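Local atomic coordinates of glycosylation Associate Protein 1 (Streptococcus agalactiae serotype V, PDB entry 6OYC), a protein that probably takes part, in complex with its partner proteins, in the glycosylation and accessory Sec secretion of streptococcal surface glycoproteins. Residues 142-147 with 155-160. Numbering follows the deposited sequence.
Sequences IAKKYL and SSILYY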
ATOM      1  N   ILE A 142       4.376  29.078  -0.952  1.00 37.29           N
ATOM      2  CA  ILE A 142       4.458  28.180  -2.103  1.00 36.57           C
ATOM      3  C   ILE A 142       3.706  28.803  -3.267  1.00 34.97           C
ATOM      4  O   ILE A 142       2.628  29.381  -3.101  1.00 32.75           O
ATOM      5  CB  ILE A 142       3.955  26.760  -1.769  1.00 35.84           C
ATOM      6  CG1 ILE A 142       4.196  25.832  -2.969  1.00 31.70           C
ATOM      7  CG2 ILE A 142       2.471  26.732  -1.336  1.00 29.77           C
ATOM      8  CD1 ILE A 142       3.942  24.377  -2.672  1.00 31.32           C
ATOM      9  N   ALA A 143       4.317  28.762  -4.443  1.00 34.57           N
ATOM     10  CA  ALA A 143       3.718  29.326  -5.641  1.00 33.74           C
ATOM     11  C   ALA A 143       3.321  28.258  -6.640  1.00 37.24           C
ATOM     12  O   ALA A 143       2.234  28.339  -7.235  1.00 36.64           O
ATOM     13  CB  ALA A 143       4.680  30.310  -6.307  1.00 26.27           C
ATOM     14  N   LYS A 144       4.158  27.235  -6.808  1.00 33.73           N
ATOM     15  CA  LYS A 144       3.815  26.132  -7.690  1.00 32.70           C
ATOM     16  C   LYS A 144       4.545  24.879  -7.225  1.00 33.61           C
ATOM     17  O   LYS A 144       5.560  24.946  -6.524  1.00 34.58           O
ATOM     18  CB  LYS A 144       4.136  26.465  -9.153  1.00 35.12           C
ATOM     19  CG  LYS A 144       5.432  27.221  -9.368  1.00 34.82           C
ATOM     20  CD  LYS A 144       5.500  27.814 -10.756  1.00 33.72           C
ATOM     21  CE  LYS A 144       6.705  28.744 -10.917  1.00 39.06           C
ATOM     22  NZ  LYS A 144       6.568  29.628 -12.119  1.00 45.21           N
ATOM     23  N   LYS A 145       3.990  23.729  -7.602  1.00 31.86           N
ATOM     24  CA  LYS A 145       4.573  22.426  -7.319  1.00 31.64           C
ATOM     25  C   LYS A 145       4.835  21.741  -8.649  1.00 30.35           C
ATOM     26  O   LYS A 145       3.910  21.551  -9.443  1.00 28.09           O
ATOM     27  CB  LYS A 145       3.649  21.577  -6.431  1.00 28.78           C
ATOM     28  CG  LYS A 145       4.241  20.229  -6.037  1.00 29.38           C
ATOM     29  CD  LYS A 145       3.191  19.251  -5.474  1.00 33.88           C
ATOM     30  CE  LYS A 145       2.537  19.759  -4.196  1.00 34.76           C
ATOM     31  NZ  LYS A 145       3.477  19.704  -3.015  1.00 34.85           N
ATOM     32  N   TYR A 146       6.100  21.407  -8.903  1.00 30.04           N
ATOM     33  CA  TYR A 146       6.500  20.641 -10.077  1.00 29.83           C
ATOM     34  C   TYR A 146       6.369  19.158  -9.761  1.00 29.27           C
ATOM     35  O   TYR A 146       7.021  18.680  -8.836  1.00 31.81           O
ATOM     36  CB  TYR A 146       7.943  20.945 -10.451  1.00 27.79           C
ATOM     37  CG  TYR A 146       8.201  22.325 -11.003  1.00 34.31           C
ATOM     38  CD1 TYR A 146       8.448  23.401 -10.153  1.00 31.82           C
ATOM     39  CD2 TYR A 146       8.250  22.548 -12.377  1.00 30.40           C
ATOM     40  CE1 TYR A 146       8.709  24.664 -10.656  1.00 31.50           C
ATOM     41  CE2 TYR A 146       8.504  23.810 -12.892  1.00 30.57           C
ATOM     42  CZ  TYR A 146       8.729  24.863 -12.031  1.00 31.78           C
ATOM     43  OH  TYR A 146       8.990  26.115 -12.528  1.00 31.71           O
ATOM     44  N   LEU A 147       5.533  18.436 -10.513  1.00 30.87           N
ATOM     45  CA  LEU A 147       5.345  16.990 -10.336  1.00 30.98           C
ATOM     46  C   LEU A 147       6.094  16.263 -11.441  1.00 32.74           C
ATOM     47  O   LEU A 147       5.783  16.445 -12.625  1.00 31.07           O
ATOM     48  CB  LEU A 147       3.883  16.560 -10.421  1.00 29.68           C
ATOM     49  CG  LEU A 147       2.868  16.669  -9.298  1.00 35.84           C
ATOM     50  CD1 LEU A 147       3.352  15.917  -8.050  1.00 41.19           C
ATOM     51  CD2 LEU A 147       2.560  18.153  -9.018  1.00 35.91           C
ATOM     52  N   SER A 155       5.666  16.104 -15.530  1.00 25.95           N
ATOM     53  CA  SER A 155       4.313  15.629 -15.793  1.00 26.26           C
ATOM     54  C   SER A 155       3.253  16.705 -15.585  1.00 28.84           C
ATOM     55  O   SER A 155       2.306  16.794 -16.375  1.00 28.72           O
ATOM     56  CB  SER A 155       3.986  14.419 -14.908  1.00 27.07           C
ATOM     57  OG  SER A 155       2.684  13.909 -15.193  1.00 28.13           O
ATOM     58  N   SER A 156       3.380  17.526 -14.546  1.00 25.36           N
ATOM     59  CA  SER A 156       2.371  18.545 -14.310  1.00 26.06           C
ATOM     60  C   SER A 156       2.923  19.624 -13.378  1.00 28.03           C
ATOM     61  O   SER A 156       3.936  19.431 -12.702  1.00 27.25           O
ATOM     62  CB  SER A 156       1.082  17.914 -13.750  1.00 27.98           C
ATOM     63  OG  SER A 156       1.213  17.515 -12.388  1.00 28.96           O
ATOM     64  N   ILE A 157       2.236  20.774 -13.356  1.00 28.71           N
ATOM     65  CA  ILE A 157       2.532  21.869 -12.431  1.00 26.40           C
ATOM     66  C   ILE A 157       1.249  22.256 -11.724  1.00 28.60           C
ATOM     67  O   ILE A 157       0.237  22.529 -12.377  1.00 28.82           O
ATOM     68  CB  ILE A 157       3.105  23.119 -13.124  1.00 28.51           C
ATOM     69  CG1 ILE A 157       4.347  22.802 -13.938  1.00 29.07           C
ATOM     70  CG2 ILE A 157       3.431  24.185 -12.104  1.00 28.33           C
ATOM     71  CD1 ILE A 157       4.700  23.939 -14.862  1.00 32.08           C
ATOM     72  N   LEU A 158       1.299  22.310 -10.400  1.00 28.57           N
ATOM     73  CA  LEU A 158       0.165  22.718  -9.581  1.00 30.56           C
ATOM     74  C   LEU A 158       0.419  24.159  -9.143  1.00 30.65           C
ATOM     75  O   LEU A 158       1.372  24.424  -8.406  1.00 30.49           O
ATOM     76  CB  LEU A 158       0.010  21.777  -8.379  1.00 30.02           C
ATOM     77  CG  LEU A 158      -1.389  21.667  -7.758  1.00 31.58           C
ATOM     78  CD1 LEU A 158      -1.520  20.499  -6.771  1.00 28.99           C
ATOM     79  CD2 LEU A 158      -1.779  22.992  -7.091  1.00 31.29           C
ATOM     80  N   TYR A 159      -0.424  25.086  -9.592  1.00 29.69           N
ATOM     81  CA  TYR A 159      -0.245  26.495  -9.261  1.00 29.54           C
ATOM     82  C   TYR A 159      -1.085  26.883  -8.059  1.00 31.79           C
ATOM     83  O   TYR A 159      -2.191  26.374  -7.859  1.00 34.14           O
ATOM     84  CB  TYR A 159      -0.620  27.397 -10.438  1.00 33.12           C
ATOM     85  CG  TYR A 159       0.325  27.286 -11.604  1.00 34.50           C
ATOM     86  CD1 TYR A 159       0.134  26.311 -12.567  1.00 27.86           C
ATOM     87  CD2 TYR A 159       1.426  28.144 -11.727  1.00 32.25           C
ATOM     88  CE1 TYR A 159       0.989  26.198 -13.633  1.00 30.66           C
ATOM     89  CE2 TYR A 159       2.296  28.042 -12.807  1.00 30.15           C
ATOM     90  CZ  TYR A 159       2.068  27.060 -13.749  1.00 32.64           C
ATOM     91  OH  TYR A 159       2.904  26.925 -14.818  1.00 30.73           O
ATOM     92  N   TYR A 160      -0.561  27.821  -7.278  1.00 30.86           N
ATOM     93  CA  TYR A 160      -1.214  28.298  -6.071  1.00 35.19           C
ATOM     94  C   TYR A 160      -1.450  29.795  -6.172  1.00 34.82           C
ATOM     95  O   TYR A 160      -0.712  30.507  -6.855  1.00 36.98           O
ATOM     96  CB  TYR A 160      -0.357  28.013  -4.814  1.00 35.14           C
ATOM     97  CG  TYR A 160      -0.104  26.556  -4.550  1.00 29.78           C
ATOM     98  CD1 TYR A 160       0.939  25.885  -5.179  1.00 31.56           C
ATOM     99  CD2 TYR A 160      -0.904  25.844  -3.668  1.00 30.49           C
ATOM    100  CE1 TYR A 160       1.175  24.526  -4.934  1.00 31.59           C
ATOM    101  CE2 TYR A 160      -0.685  24.490  -3.423  1.00 29.53           C
ATOM    102  CZ  TYR A 160       0.358  23.841  -4.052  1.00 30.12           C
ATOM    103  OH  TYR A 160       0.583  22.504  -3.800  1.00 32.90           O
TER
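An antiparallel beta hairpin pairs residues 142-147 with 155-160, and the ring of Tyr-160 lies against Ile-142 across the two strands. The methyl CG2 of Ile-142 sits over the centre of that ring, 4.1 Å from its centroid and 8° off the normal, a CH-pi contact, while Ile-142 CD1 reaches Tyr-160 CE1 at 3.6 Å. Leu-158 CD2 lies over the opposite face toward the rim, so the ring is sandwiched between two aliphatic side chains. Ile-142 CG1 stands anti to the backbone N (chi1 -174°), which brings it beside CE1. The Lys-145 chain turns at chi3 (-62°), passing CE within 3.4 Å of Tyr-160 OH; its NZ forms a salt bridge with Asp-135. On the other face of the hairpin, extended Lys-144 runs beside Tyr-159, CD lying 3.8 Å from CE2, and Ile-157 CG2 packs over the rim of the Tyr-159 ring. Lys-145 and Leu-158 form a hydrogen-bonded pair: Lys-145 N donates to Leu-158 O (2.8 Å) and Leu-158 N returns a bond to Lys-145 O. Near the turn, Leu-147 O accepts from both Ser-155 N (2.9 Å) and Ser-156 N (3.3 Å), the double grip of a classic bulge. Ser-156 OG rests 3.5 Å from Leu-147 CB and, like Ser-155 OG, is hydrogen-bonded to Tyr-55 OH. Strands 131-138 and 164-171 flank the hairpin within a long antiparallel sheet; Ala-143 and Lys-144 make a second classic bulge opposite Tyr-136 of the former, and Leu-158 packs on Gln-168 of the latter.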